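Local coordinates for switch-activating protein 1 (Schizosaccharomyces pombe, PDB 5JDK) that binds specific DNA sequences through this N-terminal domain, including sites for mating-type switching and the rDNA replication fork barrier, at residues R46-L51 / C116-A121. Residues are numbered along the deposited sequence; the frame is centred on the assembly and turned at random.
Sequences RHKHEL and CDEWKA
Glu118 meets Lys48 in a salt bridge, the OE2 to NZ distance being 2.7 Å; the ammonium reaches the carboxylate oxygen from its anti side, 18° out of the carboxylate plane. The two side chains, both extended beyond CG, cross at about a right angle. With chi1 of Lys48 at 70°, its CG lies between the backbone N and the carbonyl carbon, and the extended chain runs to the helix. A water accepts from Lys48 NZ (2.9 Å) and donates to Glu118 O (2.8 Å), so NZ holds the side chain directly and the main chain through water.

One position on, Trp119 supplies the apolar half. Its six-membered ring points at the loop, and Lys48 CB sits at the ring edge, near its plane, 3.7 Å from CZ3. Leu51 CD2 packs obliquely on the same end of the ring, 3.6 Å from CH2.

The contact thus joins the loop after helix 34-46 to the middle of helix 107-131, where Arg122 donates from NE to Lys48 O. In this all-helical domain of the helix-turn-helix clan, Trp119 is buried between the loop, Met41 and Val44 of helix 34-46, and the nearly parallel ring of Phe59 on helix 56-71.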
ATOM      1  N   ARG A  46       4.715   2.817   6.979  1.00  6.96           N
ATOM      2  CA  ARG A  46       5.138   3.502   8.199  1.00  6.80           C
ATOM      3  C   ARG A  46       3.957   3.819   9.095  1.00  6.53           C
ATOM      4  O   ARG A  46       4.068   3.760  10.325  1.00  7.83           O
ATOM      5  CB  ARG A  46       5.879   4.797   7.848  1.00  7.49           C
ATOM      6  CG  ARG A  46       6.265   5.646   9.054  1.00  8.02           C
ATOM      7  CD  ARG A  46       7.298   4.934   9.904  1.00 10.91           C
ATOM      8  NE  ARG A  46       7.628   5.595  11.171  1.00 10.70           N
ATOM      9  CZ  ARG A  46       7.005   5.374  12.328  1.00 10.04           C
ATOM     10  NH1 ARG A  46       5.975   4.535  12.382  1.00 10.93           N
ATOM     11  NH2 ARG A  46       7.410   5.987  13.429  1.00 11.63           N
ATOM     12  N   HIS A  47       2.821   4.172   8.496  1.00  7.03           N
ATOM     13  CA  HIS A  47       1.627   4.572   9.224  1.00  6.75           C
ATOM     14  C   HIS A  47       0.602   3.451   9.345  1.00  7.29           C
ATOM     15  O   HIS A  47      -0.549   3.721   9.687  1.00  7.62           O
ATOM     16  CB  HIS A  47       0.994   5.783   8.532  1.00  8.10           C
ATOM     17  CG  HIS A  47       1.836   7.012   8.599  1.00  8.15           C
ATOM     18  ND1 HIS A  47       2.852   7.285   7.710  1.00  9.86           N
ATOM     19  CD2 HIS A  47       1.825   8.036   9.483  1.00 10.29           C
ATOM     20  CE1 HIS A  47       3.432   8.426   8.044  1.00 12.30           C
ATOM     21  NE2 HIS A  47       2.826   8.902   9.115  1.00 13.06           N
ATOM     22  N   LYS A  48       1.003   2.199   9.129  1.00  6.47           N
ATOM     23  CA  LYS A  48       0.026   1.126   8.962  1.00  7.15           C
ATOM     24  C   LYS A  48      -0.836   0.930  10.197  1.00  7.89           C
ATOM     25  O   LYS A  48      -2.000   0.526  10.077  1.00  8.36           O
ATOM     26  CB  LYS A  48       0.734  -0.177   8.585  1.00  7.38           C
ATOM     27  CG  LYS A  48       1.559  -0.805   9.697  1.00  8.58           C
ATOM     28  CD  LYS A  48       2.353  -1.992   9.204  1.00  8.43           C
ATOM     29  CE  LYS A  48       3.040  -2.683  10.355  1.00 10.24           C
ATOM     30  NZ  LYS A  48       3.812  -3.862   9.887  1.00 10.91           N
ATOM     31  N   HIS A  49      -0.298   1.185  11.386  1.00  8.08           N
ATOM     32  CA  HIS A  49      -1.066   0.986  12.606  1.00  9.25           C
ATOM     33  C   HIS A  49      -2.085   2.084  12.828  1.00  8.83           C
ATOM     34  O   HIS A  49      -2.914   1.969  13.739  1.00 11.56           O
ATOM     35  CB  HIS A  49      -0.126   0.843  13.804  1.00 12.63           C
ATOM     36  CG  HIS A  49       0.634  -0.449  13.797  1.00 31.38           C
ATOM     37  ND1 HIS A  49       2.010  -0.511  13.818  1.00 42.00           N
ATOM     38  CD2 HIS A  49       0.200  -1.730  13.739  1.00 39.14           C
ATOM     39  CE1 HIS A  49       2.392  -1.775  13.791  1.00 41.75           C
ATOM     40  NE2 HIS A  49       1.313  -2.535  13.741  1.00 42.45           N
ATOM     41  N   GLU A  50      -2.063   3.121  12.004  1.00  8.83           N
ATOM     42  CA  GLU A  50      -3.038   4.190  12.096  1.00  9.10           C
ATOM     43  C   GLU A  50      -4.320   3.893  11.342  1.00  9.67           C
ATOM     44  O   GLU A  50      -5.326   4.552  11.616  1.00 12.64           O
ATOM     45  CB  GLU A  50      -2.430   5.513  11.615  1.00  9.28           C
ATOM     46  CG  GLU A  50      -1.235   5.929  12.453  1.00 10.41           C
ATOM     47  CD  GLU A  50      -0.603   7.235  12.035  1.00 10.69           C
ATOM     48  OE1 GLU A  50       0.475   7.559  12.552  1.00 15.91           O
ATOM     49  OE2 GLU A  50      -1.169   7.947  11.195  1.00 16.05           O
ATOM     50  N   LEU A  51      -4.333   2.908  10.440  1.00  8.30           N
ATOM     51  CA  LEU A  51      -5.570   2.516   9.778  1.00  8.41           C
ATOM     52  C   LEU A  51      -6.465   1.778  10.769  1.00  9.11           C
ATOM     53  O   LEU A  51      -6.050   0.797  11.402  1.00 11.06           O
ATOM     54  CB  LEU A  51      -5.280   1.646   8.556  1.00  8.16           C
ATOM     55  CG  LEU A  51      -6.521   1.095   7.855  1.00  8.68           C
ATOM     56  CD1 LEU A  51      -7.416   2.205   7.314  1.00  9.44           C
ATOM     57  CD2 LEU A  51      -6.138   0.169   6.727  1.00 10.40           C
ATOM     58  N   CYS A 116       4.632  -4.058  -0.128  1.00  6.64           N
ATOM     59  CA  CYS A 116       3.325  -4.605  -0.436  1.00  5.97           C
ATOM     60  C   CYS A 116       2.998  -5.806   0.448  1.00  6.42           C
ATOM     61  O   CYS A 116       1.863  -5.951   0.910  1.00  7.03           O
ATOM     62  CB  CYS A 116       3.257  -4.984  -1.911  1.00  6.32           C
ATOM     63  SG  CYS A 116       3.277  -3.568  -3.032  1.00  6.59           S
ATOM     64  N   ASP A 117       3.965  -6.688   0.687  1.00  7.03           N
ATOM     65  CA  ASP A 117       3.728  -7.819   1.578  1.00  7.41           C
ATOM     66  C   ASP A 117       3.315  -7.333   2.964  1.00  7.15           C
ATOM     67  O   ASP A 117       2.377  -7.870   3.576  1.00  7.49           O
ATOM     68  CB  ASP A 117       5.006  -8.654   1.672  1.00  9.18           C
ATOM     69  CG  ASP A 117       4.887  -9.773   2.675  1.00 15.63           C
ATOM     70  OD1 ASP A 117       4.170 -10.750   2.395  1.00 17.33           O
ATOM     71  OD2 ASP A 117       5.496  -9.663   3.758  1.00 21.17           O
ATOM     72  N   GLU A 118       3.996  -6.302   3.470  1.00  6.85           N
ATOM     73  CA  GLU A 118       3.691  -5.803   4.806  1.00  6.79           C
ATOM     74  C   GLU A 118       2.310  -5.151   4.847  1.00  6.16           C
ATOM     75  O   GLU A 118       1.552  -5.320   5.814  1.00  7.10           O
ATOM     76  CB  GLU A 118       4.802  -4.847   5.237  1.00  8.36           C
ATOM     77  CG  GLU A 118       4.701  -4.419   6.670  1.00  9.92           C
ATOM     78  CD  GLU A 118       5.951  -3.760   7.226  1.00  9.86           C
ATOM     79  OE1 GLU A 118       7.005  -3.822   6.582  1.00 12.84           O
ATOM     80  OE2 GLU A 118       5.853  -3.198   8.329  1.00 12.10           O
ATOM     81  N   TRP A 119       1.947  -4.421   3.795  1.00  6.27           N
ATOM     82  CA  TRP A 119       0.622  -3.808   3.745  1.00  6.44           C
ATOM     83  C   TRP A 119      -0.475  -4.858   3.610  1.00  6.41           C
ATOM     84  O   TRP A 119      -1.506  -4.784   4.301  1.00  7.20           O
ATOM     85  CB  TRP A 119       0.557  -2.793   2.603  1.00  6.69           C
ATOM     86  CG  TRP A 119      -0.713  -2.007   2.585  1.00  6.36           C
ATOM     87  CD1 TRP A 119      -1.569  -1.855   1.538  1.00  6.97           C
ATOM     88  CD2 TRP A 119      -1.278  -1.253   3.678  1.00  6.16           C
ATOM     89  NE1 TRP A 119      -2.622  -1.048   1.900  1.00  6.96           N
ATOM     90  CE2 TRP A 119      -2.467  -0.673   3.208  1.00  6.49           C
ATOM     91  CE3 TRP A 119      -0.888  -1.004   4.996  1.00  7.03           C
ATOM     92  CZ2 TRP A 119      -3.280   0.128   4.015  1.00  6.99           C
ATOM     93  CZ3 TRP A 119      -1.694  -0.207   5.792  1.00  7.89           C
ATOM     94  CH2 TRP A 119      -2.869   0.353   5.296  1.00  8.15           C
ATOM     95  N   LYS A 120      -0.262  -5.851   2.744  1.00  6.62           N
ATOM     96  CA  LYS A 120      -1.187  -6.969   2.626  1.00  6.50           C
ATOM     97  C   LYS A 120      -1.436  -7.618   3.982  1.00  6.69           C
ATOM     98  O   LYS A 120      -2.583  -7.958   4.327  1.00  6.95           O
ATOM     99  CB  LYS A 120      -0.582  -7.968   1.636  1.00  7.20           C
ATOM    100  CG  LYS A 120      -1.323  -9.275   1.503  1.00  9.83           C
ATOM    101  CD  LYS A 120      -0.725 -10.107   0.382  1.00 10.66           C
ATOM    102  CE  LYS A 120      -1.345 -11.476   0.292  1.00 15.67           C
ATOM    103  NZ  LYS A 120      -0.943 -12.175  -0.962  1.00 19.01           N
ATOM    104  N   ALA A 121      -0.366  -7.823   4.750  1.00  6.67           N
ATOM    105  CA  ALA A 121      -0.498  -8.432   6.070  1.00  7.45           C
ATOM    106  C   ALA A 121      -1.320  -7.562   7.012  1.00  6.42           C
ATOM    107  O   ALA A 121      -2.122  -8.078   7.798  1.00  7.59           O
ATOM    108  CB  ALA A 121       0.884  -8.726   6.651  1.00  8.62           C
TER
HETATM  109  O   HOH W   1       2.045  -5.654   8.509  1.00 11.66           O